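Local coordinates for nicotinate phosphoribosyltransferase (Saccharomyces cerevisiae, PDB 1VLP), which catalyses the ATP-dependent synthesis of nicotinate ribonucleotide from nicotinate and phosphoribosyl pyrophosphate, the first step of NAD biosynthesis from nicotinic acid, at residues F180-R194 and R217-F230. Sequence-based numbering, arbitrary orientation.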
loop_
_atom_site.group_PDB
_atom_site.type_symbol
_atom_site.label_atom_id
_atom_site.label_comp_id
_atom_site.label_asym_id
_atom_site.label_seq_id
_atom_site.Cartn_x
_atom_site.Cartn_y
_atom_site.Cartn_z
ATOM N N PHE A 180 -14.554 9.040 -14.522
ATOM C CA PHE A 180 -15.172 8.288 -15.601
ATOM C C PHE A 180 -15.432 9.164 -16.835
ATOM O O PHE A 180 -15.173 8.747 -17.955
ATOM C CB PHE A 180 -16.465 7.659 -15.131
ATOM C CG PHE A 180 -16.324 6.602 -14.068
ATOM C CD1 PHE A 180 -15.230 5.723 -13.995
ATOM C CD2 PHE A 180 -17.331 6.478 -13.143
ATOM C CE1 PHE A 180 -15.199 4.759 -13.022
ATOM C CE2 PHE A 180 -17.273 5.545 -12.168
ATOM C CZ PHE A 180 -16.228 4.686 -12.110
ATOM N N ASP A 181 -15.874 10.408 -16.637
ATOM C CA ASP A 181 -16.025 11.338 -17.789
ATOM C C ASP A 181 -14.762 11.621 -18.556
ATOM O O ASP A 181 -14.808 11.965 -19.723
ATOM C CB ASP A 181 -16.521 12.687 -17.350
ATOM C CG ASP A 181 -17.857 12.635 -16.748
ATOM O OD1 ASP A 181 -18.603 11.652 -16.961
ATOM O OD2 ASP A 181 -18.155 13.602 -16.040
ATOM N N ASN A 182 -13.631 11.521 -17.875
ATOM C CA ASN A 182 -12.325 11.690 -18.484
ATOM C C ASN A 182 -11.673 10.378 -18.911
ATOM O O ASN A 182 -10.496 10.336 -19.292
ATOM C CB ASN A 182 -11.458 12.461 -17.489
ATOM C CG ASN A 182 -11.784 13.941 -17.489
ATOM O OD1 ASN A 182 -11.212 14.691 -18.260
ATOM N ND2 ASN A 182 -12.707 14.362 -16.634
ATOM N N GLY A 183 -12.461 9.293 -18.895
ATOM C CA GLY A 183 -11.972 7.980 -19.287
ATOM C C GLY A 183 -10.825 7.437 -18.465
ATOM O O GLY A 183 -10.025 6.661 -18.963
ATOM N N ILE A 184 -10.773 7.826 -17.199
ATOM C CA ILE A 184 -9.702 7.475 -16.303
ATOM C C ILE A 184 -9.926 6.059 -15.718
ATOM O O ILE A 184 -10.971 5.814 -15.155
ATOM C CB ILE A 184 -9.546 8.481 -15.146
ATOM C CG1 ILE A 184 -9.364 9.936 -15.638
ATOM C CG2 ILE A 184 -8.439 8.058 -14.242
ATOM C CD1 ILE A 184 -8.215 10.219 -16.463
ATOM N N ARG A 185 -8.933 5.174 -15.871
ATOM C CA ARG A 185 -8.974 3.821 -15.305
ATOM C C ARG A 185 -8.269 3.921 -13.932
ATOM O O ARG A 185 -7.073 4.243 -13.835
ATOM C CB ARG A 185 -8.277 2.780 -16.218
ATOM C CG ARG A 185 -8.920 2.605 -17.543
ATOM C CD ARG A 185 -8.356 1.378 -18.232
ATOM N NE ARG A 185 -9.338 0.309 -18.298
ATOM C CZ ARG A 185 -9.049 -0.991 -18.310
ATOM N NH1 ARG A 185 -7.783 -1.423 -18.239
ATOM N NH2 ARG A 185 -10.041 -1.873 -18.372
ATOM N N PHE A 186 -9.015 3.676 -12.858
ATOM C CA PHE A 186 -8.492 3.859 -11.524
ATOM C C PHE A 186 -8.943 2.787 -10.590
ATOM O O PHE A 186 -9.961 2.098 -10.818
ATOM C CB PHE A 186 -8.857 5.249 -10.931
ATOM C CG PHE A 186 -10.293 5.401 -10.556
ATOM C CD1 PHE A 186 -11.235 5.756 -11.534
ATOM C CD2 PHE A 186 -10.747 5.140 -9.246
ATOM C CE1 PHE A 186 -12.550 5.883 -11.238
ATOM C CE2 PHE A 186 -12.097 5.289 -8.941
ATOM C CZ PHE A 186 -12.984 5.625 -9.929
ATOM N N SER A 187 -8.159 2.638 -9.540
ATOM C CA SER A 187 -8.559 1.816 -8.407
ATOM C C SER A 187 -8.510 2.614 -7.106
ATOM O O SER A 187 -7.747 3.565 -6.955
ATOM C CB SER A 187 -7.680 0.569 -8.331
ATOM O OG SER A 187 -6.363 0.963 -8.003
ATOM N N GLU A 188 -9.359 2.222 -6.171
ATOM C CA GLU A 188 -9.377 2.730 -4.811
ATOM C C GLU A 188 -8.271 2.071 -4.021
ATOM O O GLU A 188 -8.032 0.858 -4.134
ATOM C CB GLU A 188 -10.755 2.388 -4.183
ATOM C CG GLU A 188 -10.999 3.076 -2.857
ATOM C CD GLU A 188 -10.348 2.399 -1.676
ATOM O OE1 GLU A 188 -10.070 1.170 -1.676
ATOM O OE2 GLU A 188 -10.097 3.131 -0.715
ATOM N N PHE A 189 -7.532 2.864 -3.264
ATOM C CA PHE A 189 -6.282 2.417 -2.633
ATOM C C PHE A 189 -6.103 2.973 -1.214
ATOM O O PHE A 189 -4.946 3.058 -0.699
ATOM C CB PHE A 189 -5.155 2.945 -3.541
ATOM C CG PHE A 189 -3.764 2.430 -3.259
ATOM C CD1 PHE A 189 -3.503 1.152 -2.703
ATOM C CD2 PHE A 189 -2.669 3.255 -3.592
ATOM C CE1 PHE A 189 -2.184 0.726 -2.472
ATOM C CE2 PHE A 189 -1.347 2.826 -3.371
ATOM C CZ PHE A 189 -1.110 1.566 -2.822
ATOM N N GLY A 190 -7.201 3.412 -0.589
ATOM C CA GLY A 190 -7.125 4.186 0.645
ATOM C C GLY A 190 -7.242 3.430 1.972
ATOM O O GLY A 190 -7.456 4.048 3.003
ATOM N N THR A 191 -7.043 2.103 1.977
ATOM C CA THR A 191 -7.217 1.350 3.226
ATOM C C THR A 191 -6.357 1.906 4.391
ATOM O O THR A 191 -6.866 2.208 5.485
ATOM C CB THR A 191 -6.942 -0.152 3.041
ATOM O OG1 THR A 191 -7.830 -0.664 2.065
ATOM C CG2 THR A 191 -7.074 -0.909 4.372
ATOM N N ARG A 192 -5.064 2.077 4.125
ATOM C CA ARG A 192 -4.114 2.336 5.199
ATOM C C ARG A 192 -4.384 3.662 5.903
ATOM O O ARG A 192 -4.239 3.751 7.121
ATOM C CB ARG A 192 -2.710 2.346 4.659
ATOM C CG ARG A 192 -2.212 0.982 4.392
ATOM C CD ARG A 192 -0.841 1.065 3.748
ATOM N NE ARG A 192 -0.965 1.506 2.366
ATOM C CZ ARG A 192 0.071 1.745 1.594
ATOM N NH1 ARG A 192 1.299 1.573 2.090
ATOM N NH2 ARG A 192 -0.120 2.174 0.348
ATOM N N ARG A 193 -4.866 4.654 5.172
ATOM C CA ARG A 193 -5.127 5.914 5.853
ATOM C C ARG A 193 -6.586 6.307 5.951
ATOM O O ARG A 193 -6.906 7.484 6.091
ATOM C CB ARG A 193 -4.265 7.020 5.316
ATOM C CG ARG A 193 -2.915 7.064 6.036
ATOM C CD ARG A 193 -2.102 8.258 5.574
ATOM N NE ARG A 193 -0.682 8.000 5.710
ATOM C CZ ARG A 193 0.266 8.831 5.301
ATOM N NH1 ARG A 193 -0.057 9.978 4.717
ATOM N NH2 ARG A 193 1.538 8.503 5.474
ATOM N N ARG A 194 -7.483 5.320 5.895
ATOM C CA ARG A 194 -8.864 5.607 6.043
ATOM C C ARG A 194 -9.136 6.239 7.423
ATOM O O ARG A 194 -8.515 5.876 8.453
ATOM C CB ARG A 194 -9.714 4.356 5.867
ATOM C CG ARG A 194 -9.547 3.348 6.949
ATOM C CD ARG A 194 -10.087 1.977 6.464
ATOM N NE ARG A 194 -10.110 1.003 7.534
ATOM C CZ ARG A 194 -10.273 -0.311 7.364
ATOM N NH1 ARG A 194 -10.394 -0.839 6.140
ATOM N NH2 ARG A 194 -10.250 -1.111 8.431
ATOM N N ARG A 217 -20.372 2.134 -19.759
ATOM C CA ARG A 217 -19.135 2.883 -19.907
ATOM C C ARG A 217 -18.183 2.749 -18.725
ATOM O O ARG A 217 -16.974 2.556 -18.906
ATOM C CB ARG A 217 -19.437 4.363 -20.121
ATOM C CG ARG A 217 -18.171 5.182 -20.392
ATOM C CD ARG A 217 -18.482 6.627 -20.428
ATOM N NE ARG A 217 -18.668 7.137 -19.092
ATOM C CZ ARG A 217 -18.708 8.431 -18.804
ATOM N NH1 ARG A 217 -18.540 9.323 -19.778
ATOM N NH2 ARG A 217 -18.855 8.814 -17.557
ATOM N N ASN A 218 -18.751 2.758 -17.527
ATOM C CA ASN A 218 -17.981 2.986 -16.288
ATOM C C ASN A 218 -17.393 1.711 -15.694
ATOM O O ASN A 218 -16.356 1.746 -15.044
ATOM C CB ASN A 218 -18.842 3.684 -15.262
ATOM C CG ASN A 218 -19.250 5.082 -15.692
ATOM O OD1 ASN A 218 -18.670 5.630 -16.654
ATOM N ND2 ASN A 218 -20.199 5.685 -14.980
ATOM N N LYS A 219 -18.055 0.566 -15.922
ATOM C CA LYS A 219 -17.564 -0.688 -15.322
ATOM C C LYS A 219 -16.143 -0.991 -15.662
ATOM O O LYS A 219 -15.394 -1.411 -14.782
ATOM C CB LYS A 219 -18.463 -1.882 -15.691
ATOM C CG LYS A 219 -19.685 -1.877 -14.842
ATOM C CD LYS A 219 -20.533 -3.147 -15.105
ATOM C CE LYS A 219 -21.851 -3.181 -14.320
ATOM N NZ LYS A 219 -21.837 -2.302 -13.091
ATOM N N SER A 220 -15.767 -0.775 -16.923
ATOM C CA SER A 220 -14.412 -1.051 -17.366
ATOM C C SER A 220 -13.383 0.017 -16.965
ATOM O O SER A 220 -12.179 -0.191 -17.137
ATOM C CB SER A 220 -14.351 -1.298 -18.878
ATOM O OG SER A 220 -14.664 -0.150 -19.623
ATOM N N LEU A 221 -13.843 1.168 -16.496
ATOM C CA LEU A 221 -12.934 2.204 -16.015
ATOM C C LEU A 221 -12.533 1.981 -14.534
ATOM O O LEU A 221 -11.439 2.352 -14.112
ATOM C CB LEU A 221 -13.591 3.588 -16.205
ATOM C CG LEU A 221 -13.973 3.930 -17.659
ATOM C CD1 LEU A 221 -14.633 5.267 -17.753
ATOM C CD2 LEU A 221 -12.781 3.886 -18.597
ATOM N N LEU A 222 -13.453 1.439 -13.743
ATOM C CA LEU A 222 -13.150 1.097 -12.364
ATOM C C LEU A 222 -12.403 -0.263 -12.385
ATOM O O LEU A 222 -12.972 -1.321 -12.702
ATOM C CB LEU A 222 -14.419 1.031 -11.516
ATOM C CG LEU A 222 -14.125 0.555 -10.102
ATOM C CD1 LEU A 222 -13.241 1.589 -9.347
ATOM C CD2 LEU A 222 -15.354 0.275 -9.341
ATOM N N LEU A 223 -11.126 -0.193 -12.103
ATOM C CA LEU A 223 -10.292 -1.373 -12.085
ATOM C C LEU A 223 -10.656 -2.244 -10.908
ATOM O O LEU A 223 -10.596 -3.487 -10.988
ATOM C CB LEU A 223 -8.819 -0.993 -12.013
ATOM C CG LEU A 223 -8.375 -0.187 -13.236
ATOM C CD1 LEU A 223 -6.907 0.239 -13.068
ATOM C CD2 LEU A 223 -8.600 -0.948 -14.505
ATOM N N GLY A 224 -10.980 -1.573 -9.809
ATOM C CA GLY A 224 -11.340 -2.219 -8.534
ATOM C C GLY A 224 -10.842 -1.490 -7.322
ATOM O O GLY A 224 -10.774 -0.244 -7.279
ATOM N N THR A 225 -10.509 -2.270 -6.287
ATOM C CA THR A 225 -9.979 -1.731 -5.031
ATOM C C THR A 225 -8.839 -2.600 -4.567
ATOM O O THR A 225 -8.834 -3.831 -4.771
ATOM C CB THR A 225 -11.052 -1.595 -3.899
ATOM O OG1 THR A 225 -10.441 -1.194 -2.657
ATOM C CG2 THR A 225 -11.847 -2.820 -3.748
ATOM N N SER A 226 -7.869 -1.952 -3.936
ATOM C CA SER A 226 -6.831 -2.729 -3.261
ATOM C C SER A 226 -7.334 -3.546 -2.073
ATOM O O SER A 226 -6.708 -4.524 -1.677
ATOM C CB SER A 226 -5.638 -1.880 -2.855
ATOM O OG SER A 226 -5.936 -1.033 -1.788
ATOM N N ASN A 227 -8.458 -3.162 -1.490
ATOM C CA ASN A 227 -8.936 -3.813 -0.289
ATOM C C ASN A 227 -9.721 -5.068 -0.673
ATOM O O ASN A 227 -10.824 -5.001 -1.282
ATOM C CB ASN A 227 -9.778 -2.837 0.515
ATOM C CG ASN A 227 -10.204 -3.411 1.852
ATOM O OD1 ASN A 227 -10.985 -4.361 1.907
ATOM N ND2 ASN A 227 -9.669 -2.854 2.945
ATOM N N ILE A 228 -9.156 -6.211 -0.332
ATOM C CA ILE A 228 -9.709 -7.453 -0.806
ATOM C C ILE A 228 -11.117 -7.658 -0.248
ATOM O O ILE A 228 -12.011 -8.158 -0.975
ATOM C CB ILE A 228 -8.815 -8.648 -0.422
ATOM C CG1 ILE A 228 -7.367 -8.460 -0.858
ATOM C CG2 ILE A 228 -9.337 -9.921 -1.017
ATOM C CD1 ILE A 228 -6.475 -9.517 -0.246
ATOM N N LEU A 229 -11.342 -7.261 1.018
ATOM C CA LEU A 229 -12.667 -7.441 1.632
ATOM C C LEU A 229 -13.739 -6.614 0.903
ATOM O O LEU A 229 -14.825 -7.132 0.651
ATOM C CB LEU A 229 -12.654 -7.068 3.127
ATOM C CG LEU A 229 -13.858 -7.546 3.932
ATOM C CD1 LEU A 229 -13.963 -9.041 3.860
ATOM C CD2 LEU A 229 -13.714 -7.149 5.325
ATOM N N PHE A 230 -13.414 -5.364 0.589
ATOM C CA PHE A 230 -14.339 -4.484 -0.158
ATOM C C PHE A 230 -14.486 -4.922 -1.592
ATOM O O PHE A 230 -15.555 -4.776 -2.160
ATOM C CB PHE A 230 -13.941 -3.029 -0.064
ATOM C CG PHE A 230 -14.285 -2.397 1.276
ATOM C CD1 PHE A 230 -15.596 -2.381 1.700
ATOM C CD2 PHE A 230 -13.327 -1.819 2.079
ATOM C CE1 PHE A 230 -15.968 -1.793 2.900
ATOM C CE2 PHE A 230 -13.683 -1.222 3.354
ATOM C CZ PHE A 230 -15.010 -1.227 3.742
HETATM O O HOH W 1 -17.388 12.254 -20.588
HETATM O O HOH W 2 -7.930 0.394 -0.499
#
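Phe180 and Leu221 bury the most surface here, followed by Arg185. The Phe180 ring is stacked on the side-chain amide of Asn218, their planes 19° apart, and Asn218 CB sits over the ring centre, 3.9 Å from the centroid, a CH-pi contact. Leu221 slides past the ring in the opposite sense, its CB 3.5 Å from Phe180 CD1. Arg185, with CG anti to its carbonyl carbon (chi1 -63°) and the chain bent at chi3, turns its guanidinium back to Ser220: NH2 donates to Ser220 O at 3.0 Å in the carbonyl plane, NE more weakly, while Leu223 CD2 covers one guanidinium face.

Beside Phe180, Arg217 NH2 forms a salt bridge with Asp181 OD1 (2.9 Å), nearly straight at 170° and within the guanidinium plane, reaching the anti lone pair; Arg217 NE also donates to Asn218 OD1. A leucine in place of Arg217 would probably leave the Asp181 carboxylate without this counter-charge and Asn218 OD1 without its NE donor.

Four backbone bonds, from Phe186 N to Leu221 O through Ser226 N to Glu188 O, define a parallel pairing of 186-188 with 222-225. Where it ends, Thr225 OG1 donates to Glu188 OE1 at 2.6 Å, and Asn227 ND2 reaches Thr191 OG1 at 3.0 Å, while Asn227 OD1 caps the following helix at Phe230 N. Ser226 OG, which also bonds Asp25, takes a hydrogen bond from a water that also reaches Glu188 OE1 and Thr191 OG1, beside Phe189, a probable nicotinate-binding residue by analogy with relatives.

The two strands are linked by a right-handed beta-alpha-beta crossover through helices 197-213 and 215-218, as in the TIM-barrel-like domain of this family; Val211 of helix 197-213 touches Phe180, and strand 360-365 continues the parallel sheet beyond 186-188.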